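Local coordinates for protein 2-oxoglutarate carboxylase small subunit (Hydrogenobacter thermophilus, PDB 7KCT) that is the small (beta) subunit of a carboxylase, with the domain make-up of the biotin carboxylase family, including an ATP-grasp domain, at residues T37-N42 and D55-I60; N213-E218 and E234-I239. All coordinates share one frame; numbering follows the deposited sequence.

Contact 1. Residues T37-N42 and D55-I60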
loop_
_atom_site.group_PDB
_atom_site.type_symbol
_atom_site.label_atom_id
_atom_site.label_comp_id
_atom_site.label_asym_id
_atom_site.label_seq_id
_atom_site.Cartn_x
_atom_site.Cartn_y
_atom_site.Cartn_z
ATOM N N THR A 37 6.954 -18.084 13.368
ATOM C CA THR A 37 7.901 -17.015 13.673
ATOM C C THR A 37 8.126 -16.920 15.181
ATOM O O THR A 37 7.219 -17.179 15.994
ATOM C CB THR A 37 7.415 -15.643 13.181
ATOM O OG1 THR A 37 6.147 -15.376 13.793
ATOM C CG2 THR A 37 7.278 -15.585 11.660
ATOM N N VAL A 38 9.340 -16.509 15.537
ATOM C CA VAL A 38 9.797 -16.332 16.906
ATOM C C VAL A 38 10.307 -14.917 17.025
ATOM O O VAL A 38 11.176 -14.511 16.239
ATOM C CB VAL A 38 10.944 -17.292 17.283
ATOM C CG1 VAL A 38 11.333 -17.118 18.734
ATOM C CG2 VAL A 38 10.586 -18.764 17.024
ATOM N N ALA A 39 9.792 -14.173 17.998
ATOM C CA ALA A 39 10.302 -12.832 18.268
ATOM C C ALA A 39 11.092 -12.785 19.572
ATOM O O ALA A 39 10.930 -13.627 20.466
ATOM C CB ALA A 39 9.137 -11.829 18.296
ATOM N N ILE A 40 11.973 -11.783 19.677
ATOM C CA ILE A 40 12.683 -11.524 20.932
ATOM C C ILE A 40 12.433 -10.075 21.305
ATOM O O ILE A 40 12.199 -9.233 20.434
ATOM C CB ILE A 40 14.207 -11.809 20.846
ATOM C CG1 ILE A 40 14.876 -11.002 19.724
ATOM C CG2 ILE A 40 14.473 -13.299 20.664
ATOM C CD1 ILE A 40 16.415 -11.103 19.674
ATOM N N TYR A 41 12.478 -9.773 22.608
ATOM C CA TYR A 41 12.220 -8.406 23.002
ATOM C C TYR A 41 12.768 -8.129 24.384
ATOM O O TYR A 41 13.022 -9.042 25.173
ATOM C CB TYR A 41 10.712 -8.052 22.969
ATOM C CG TYR A 41 9.856 -8.824 23.933
ATOM C CD1 TYR A 41 9.499 -10.137 23.676
ATOM C CD2 TYR A 41 9.361 -8.227 25.095
ATOM C CE1 TYR A 41 8.732 -10.858 24.560
ATOM C CE2 TYR A 41 8.573 -8.941 25.985
ATOM C CZ TYR A 41 8.291 -10.252 25.714
ATOM O OH TYR A 41 7.504 -10.959 26.544
ATOM N N ASN A 42 12.933 -6.843 24.655
ATOM C CA ASN A 42 13.299 -6.389 25.995
ATOM C C ASN A 42 12.050 -6.044 26.784
ATOM O O ASN A 42 11.038 -5.594 26.231
ATOM C CB ASN A 42 14.223 -5.170 25.899
ATOM C CG ASN A 42 14.829 -4.776 27.240
ATOM O OD1 ASN A 42 14.207 -4.040 28.010
ATOM N ND2 ASN A 42 16.005 -5.313 27.542
ATOM N N ASP A 55 4.392 -15.654 16.257
ATOM C CA ASP A 55 3.631 -16.743 16.897
ATOM C C ASP A 55 4.049 -16.955 18.342
ATOM O O ASP A 55 3.229 -17.358 19.175
ATOM C CB ASP A 55 3.812 -18.054 16.168
ATOM C CG ASP A 55 3.381 -17.965 14.721
ATOM O OD1 ASP A 55 2.264 -17.512 14.426
ATOM O OD2 ASP A 55 4.207 -18.291 13.870
ATOM N N GLU A 56 5.313 -16.719 18.652
ATOM C CA GLU A 56 5.813 -16.823 20.026
ATOM C C GLU A 56 6.892 -15.781 20.224
ATOM O O GLU A 56 7.569 -15.396 19.272
ATOM C CB GLU A 56 6.361 -18.223 20.315
ATOM C CG GLU A 56 7.571 -18.628 19.535
ATOM C CD GLU A 56 7.894 -20.138 19.559
ATOM O OE1 GLU A 56 8.185 -20.692 20.637
ATOM O OE2 GLU A 56 7.933 -20.758 18.471
ATOM N N ALA A 57 7.043 -15.307 21.454
ATOM C CA ALA A 57 8.039 -14.266 21.680
ATOM C C ALA A 57 8.632 -14.453 23.059
ATOM O O ALA A 57 7.945 -14.930 23.978
ATOM C CB ALA A 57 7.473 -12.857 21.515
ATOM N N TYR A 58 9.922 -14.102 23.181
ATOM C CA TYR A 58 10.746 -14.350 24.377
ATOM C C TYR A 58 11.392 -13.060 24.865
ATOM O O TYR A 58 12.174 -12.458 24.124
ATOM C CB TYR A 58 11.849 -15.399 24.091
ATOM C CG TYR A 58 11.217 -16.715 23.838
ATOM C CD1 TYR A 58 10.860 -17.556 24.901
ATOM C CD2 TYR A 58 10.833 -17.065 22.563
ATOM C CE1 TYR A 58 10.177 -18.754 24.675
ATOM C CE2 TYR A 58 10.127 -18.260 22.334
ATOM C CZ TYR A 58 9.803 -19.084 23.387
ATOM O OH TYR A 58 9.147 -20.269 23.137
ATOM N N MET A 59 11.177 -12.728 26.147
ATOM C CA MET A 59 11.790 -11.557 26.761
ATOM C C MET A 59 13.183 -11.967 27.197
ATOM O O MET A 59 13.275 -12.852 28.038
ATOM C CB MET A 59 10.993 -11.112 27.996
ATOM C CG MET A 59 11.528 -9.846 28.591
ATOM S SD MET A 59 10.926 -9.469 30.244
ATOM C CE MET A 59 9.158 -9.068 30.139
ATOM N N ILE A 60 14.240 -11.348 26.661
ATOM C CA ILE A 60 15.621 -11.705 27.005
ATOM C C ILE A 60 16.442 -10.431 27.137
ATOM O O ILE A 60 16.006 -9.350 26.736
ATOM C CB ILE A 60 16.272 -12.644 25.953
ATOM C CG1 ILE A 60 16.354 -11.946 24.609
ATOM C CG2 ILE A 60 15.504 -13.925 25.814
ATOM C CD1 ILE A 60 17.111 -12.722 23.542
HETATM O O HOH W 1 6.812 -19.991 16.240
HETATM O O HOH W 2 8.879 -13.859 27.617
#
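Thr37-Asn42 and Asp55-Ile60 pair as parallel strands, the ends of a beta-alpha-beta unit whose crossover is helix 49-53, in the Rossmann-like biotin carboxylase N-terminal domain. Strand 56-59 is an edge strand of the five-stranded parallel sheet. The backbone ladder runs from Ala39 N to Glu56 O (2.8 Å), then Tyr58 N to Ala39 O, Tyr41 N to Tyr58 O and Ile60 N to Tyr41 O, so that Ala39 and Tyr41 each bond through both N and O.

At the start of the pair Asp55 and Thr37 are joined by two good bonds, with a weak third from Asp55 N to Thr37 O. Thr37 N reaches the anti side of Asp55 OD2 at 2.8 Å, and Asp55 N returns a bond to Thr37 OG1 at 3.0 Å; OG1 stands between its own backbone N and carbonyl carbon (chi1 58°).

Apolar contacts divide between the two faces. On one, Val38 CG1 meets the edge of the Tyr58 ring, and Ile40 CG2 touches Ile60 CD1 at 3.9 Å; helix 71-81 covers Ile40, Tyr58 and Ile60. Glu56 lies here too, taking the Tyr58 OH bond on OE1 and a salt bridge from Lys13 on OE2. On the other, helix 49-53 packs against Ala39, Tyr41 and Ala57. Ala39 CB and Ala57 CB touch, while Met59 CB sits over the Tyr41 ring in a CH-pi contact, 4.0 Å from its centroid.

Contact 2. Residues N213-E218 and E234-I239; sequences NPKHIE and ERDCSI. With ADP (adenosine-5'-diphosphate), chain C.
One of the two adenosine-5'-diphosphate pockets is bordered by this beta hairpin of the ATP-grasp domain, in which strand 215-223 pairs antiparallel with strand 229-236. Pro214 CG lies 3.8 Å from C2 of the adenine, and ADP O3' lies at the edge of the His216 imidazole, near its plane, only 2.4 Å from ND1; so short a distance leaves the details of this hydrogen bond doubtful.

Backbone bonds join Glu218 and Arg235 in both directions, and Cys237 N gives to His216 O. Ile217 and Asp236 form the non-hydrogen-bonded pair between them; Ile217 CD1 rests 3.8 Å from Asp236 CG.

Asp236 is held by both of its oxygens. Asp236 OD2 receives Lys215 NZ through its syn lone pair at 2.8 Å, and NZ also bonds the carbonyl of Phe444. OD1 takes Ser238 N, closing an Asx turn, as well as Ser238 OG. Ser238 OG also accepts His216 N at 2.8 Å, so the turn is tied to the backbone of the pocket histidine.

On the face with Glu218 and Arg235, a salt bridge joins carboxylate and guanidinium planes set 87° apart. The Arg235 end is also bonded to Gln302, Thr308 and Gln220, while Glu218 OE1 forms a salt bridge with Lys245. Cys237 SG approaches Glu218 OE2 at 3.2 Å, and that same oxygen receives Arg235 NE in the guanidinium plane at 2.8 Å, with an N-H...O angle of 167°.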
loop_
_atom_site.group_PDB
_atom_site.type_symbol
_atom_site.label_atom_id
_atom_site.label_comp_id
_atom_site.label_asym_id
_atom_site.label_seq_id
_atom_site.Cartn_x
_atom_site.Cartn_y
_atom_site.Cartn_z
ATOM N N ASN A 213 30.078 18.162 -3.583
ATOM C CA ASN A 213 28.766 18.058 -4.218
ATOM C C ASN A 213 28.425 16.683 -4.793
ATOM O O ASN A 213 27.914 16.583 -5.914
ATOM C CB ASN A 213 28.656 19.083 -5.338
ATOM C CG ASN A 213 29.056 20.471 -4.891
ATOM O OD1 ASN A 213 28.533 21.005 -3.911
ATOM N ND2 ASN A 213 30.045 21.031 -5.573
ATOM N N PRO A 214 28.638 15.616 -4.045
ATOM C CA PRO A 214 28.381 14.277 -4.572
ATOM C C PRO A 214 26.908 13.884 -4.471
ATOM O O PRO A 214 26.121 14.498 -3.744
ATOM C CB PRO A 214 29.242 13.396 -3.669
ATOM C CG PRO A 214 29.221 14.093 -2.392
ATOM C CD PRO A 214 29.041 15.579 -2.635
ATOM N N LYS A 215 26.551 12.850 -5.241
ATOM C CA LYS A 215 25.331 12.080 -5.028
ATOM C C LYS A 215 25.690 10.706 -4.445
ATOM O O LYS A 215 26.796 10.192 -4.648
ATOM C CB LYS A 215 24.560 11.957 -6.332
ATOM C CG LYS A 215 23.934 13.291 -6.827
ATOM C CD LYS A 215 23.115 13.059 -8.091
ATOM C CE LYS A 215 21.857 13.918 -8.137
ATOM N NZ LYS A 215 20.839 13.520 -7.127
ATOM N N HIS A 216 24.770 10.133 -3.670
ATOM C CA HIS A 216 24.948 8.801 -3.109
ATOM C C HIS A 216 24.075 7.851 -3.921
ATOM O O HIS A 216 22.840 7.878 -3.829
ATOM C CB HIS A 216 24.654 8.789 -1.609
ATOM C CG HIS A 216 24.828 7.435 -0.959
ATOM N ND1 HIS A 216 25.663 7.230 0.119
ATOM C CD2 HIS A 216 24.229 6.241 -1.194
ATOM C CE1 HIS A 216 25.608 5.959 0.485
ATOM N NE2 HIS A 216 24.739 5.339 -0.291
ATOM N N ILE A 217 24.725 7.022 -4.733
ATOM C CA ILE A 217 24.075 6.093 -5.650
ATOM C C ILE A 217 24.438 4.682 -5.194
ATOM O O ILE A 217 25.619 4.379 -4.991
ATOM C CB ILE A 217 24.517 6.334 -7.109
ATOM C CG1 ILE A 217 24.227 7.779 -7.560
ATOM C CG2 ILE A 217 23.903 5.338 -8.002
ATOM C CD1 ILE A 217 22.828 8.165 -7.560
ATOM N N GLU A 218 23.439 3.809 -5.035
ATOM C CA GLU A 218 23.736 2.477 -4.510
ATOM C C GLU A 218 23.000 1.420 -5.310
ATOM O O GLU A 218 21.876 1.646 -5.773
ATOM C CB GLU A 218 23.384 2.375 -3.010
ATOM C CG GLU A 218 21.917 2.495 -2.762
ATOM C CD GLU A 218 21.589 2.478 -1.300
ATOM O OE1 GLU A 218 22.520 2.681 -0.494
ATOM O OE2 GLU A 218 20.392 2.282 -0.963
ATOM N N GLU A 234 19.510 0.654 -9.171
ATOM C CA GLU A 234 20.107 1.530 -8.188
ATOM C C GLU A 234 19.060 2.403 -7.500
ATOM O O GLU A 234 17.894 2.465 -7.888
ATOM C CB GLU A 234 21.205 2.387 -8.843
ATOM C CG GLU A 234 20.776 3.659 -9.511
ATOM C CD GLU A 234 19.956 3.461 -10.741
ATOM O OE1 GLU A 234 19.586 4.504 -11.307
ATOM O OE2 GLU A 234 19.660 2.310 -11.146
ATOM N N ARG A 235 19.506 3.025 -6.425
ATOM C CA ARG A 235 18.726 3.993 -5.678
ATOM C C ARG A 235 19.597 5.207 -5.430
ATOM O O ARG A 235 20.799 5.086 -5.182
ATOM C CB ARG A 235 18.282 3.426 -4.341
ATOM C CG ARG A 235 17.592 2.073 -4.435
ATOM C CD ARG A 235 17.233 1.614 -2.997
ATOM N NE ARG A 235 18.322 0.951 -2.263
ATOM C CZ ARG A 235 18.516 -0.374 -2.180
ATOM N NH1 ARG A 235 17.722 -1.227 -2.804
ATOM N NH2 ARG A 235 19.503 -0.844 -1.428
ATOM N N ASP A 236 18.975 6.371 -5.431
ATOM C CA ASP A 236 19.629 7.613 -5.024
ATOM C C ASP A 236 19.232 7.959 -3.592
ATOM O O ASP A 236 18.066 8.260 -3.316
ATOM C CB ASP A 236 19.246 8.726 -5.993
ATOM C CG ASP A 236 20.021 10.003 -5.741
ATOM O OD1 ASP A 236 20.447 10.220 -4.586
ATOM O OD2 ASP A 236 20.180 10.795 -6.696
ATOM N N CYS A 237 20.197 7.935 -2.691
ATOM C CA CYS A 237 19.991 8.186 -1.278
ATOM C C CYS A 237 20.775 9.414 -0.819
ATOM O O CYS A 237 21.255 9.470 0.309
ATOM C CB CYS A 237 20.363 6.942 -0.471
ATOM S SG CYS A 237 19.613 5.421 -1.153
ATOM N N SER A 238 20.844 10.454 -1.661
ATOM C CA SER A 238 21.707 11.600 -1.359
ATOM C C SER A 238 21.185 12.449 -0.211
ATOM O O SER A 238 21.980 12.971 0.581
ATOM C CB SER A 238 21.886 12.472 -2.603
ATOM O OG SER A 238 22.466 11.704 -3.624
ATOM N N ILE A 239 19.868 12.612 -0.090
ATOM C CA ILE A 239 19.336 13.494 0.953
ATOM C C ILE A 239 19.589 12.890 2.328
ATOM O O ILE A 239 18.961 11.890 2.706
ATOM C CB ILE A 239 17.847 13.788 0.740
ATOM C CG1 ILE A 239 17.715 14.501 -0.609
ATOM C CG2 ILE A 239 17.349 14.657 1.857
ATOM C CD1 ILE A 239 16.344 14.798 -1.106
HETATM P PB ADP C . 28.582 4.645 6.592
HETATM O O1B ADP C . 28.473 5.300 7.924
HETATM O O2B ADP C . 27.518 4.596 5.526
HETATM O O3B ADP C . 29.437 3.393 6.575
HETATM P PA ADP C . 29.746 5.525 4.190
HETATM O O1A ADP C . 28.726 4.961 3.267
HETATM O O2A ADP C . 31.195 5.484 3.733
HETATM O O3A ADP C . 29.800 5.709 5.743
HETATM O "O5'" ADP C . 29.502 7.305 3.646
HETATM C "C5'" ADP C . 28.624 8.083 4.538
HETATM C "C4'" ADP C . 28.121 9.167 3.671
HETATM O "O4'" ADP C . 29.203 10.127 3.677
HETATM C "C3'" ADP C . 27.901 8.737 2.270
HETATM O "O3'" ADP C . 26.516 8.447 2.044
HETATM C "C2'" ADP C . 28.192 10.069 1.583
HETATM O "O2'" ADP C . 27.119 11.060 1.816
HETATM C "C1'" ADP C . 29.356 10.625 2.351
HETATM N N9 ADP C . 30.650 10.197 1.766
HETATM C C8 ADP C . 31.348 8.993 1.927
HETATM N N7 ADP C . 32.520 9.009 1.240
HETATM C C5 ADP C . 32.547 10.247 0.596
HETATM C C6 ADP C . 33.493 10.859 -0.266
HETATM N N6 ADP C . 34.625 10.190 -0.613
HETATM N N1 ADP C . 33.269 12.087 -0.795
HETATM C C2 ADP C . 32.122 12.678 -0.381
HETATM N N3 ADP C . 31.148 12.233 0.432
HETATM C C4 ADP C . 31.399 10.990 0.916
#

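How the contacts relate
Contacts 1 and 2 lie on opposite sides of the chain's centre, their centres about 36 Å apart and their nearest atoms about 23 Å apart. They follow one another along the chain: contact 1 belongs to the biotin carboxylase N-terminal domain and closes before contact 2 opens in the ATP-grasp domain. One is a parallel pairing at the border of its sheet, the other an antiparallel hairpin. Contact 2 alone holds residues of a nucleotide pocket, Pro214 and His216. The His216 side chain is about 4 Å from a bound magnesium ion, and that of Glu218 about 5 Å from the second adenosine-5'-diphosphate. Contact 1 is packing within the N-terminal domain.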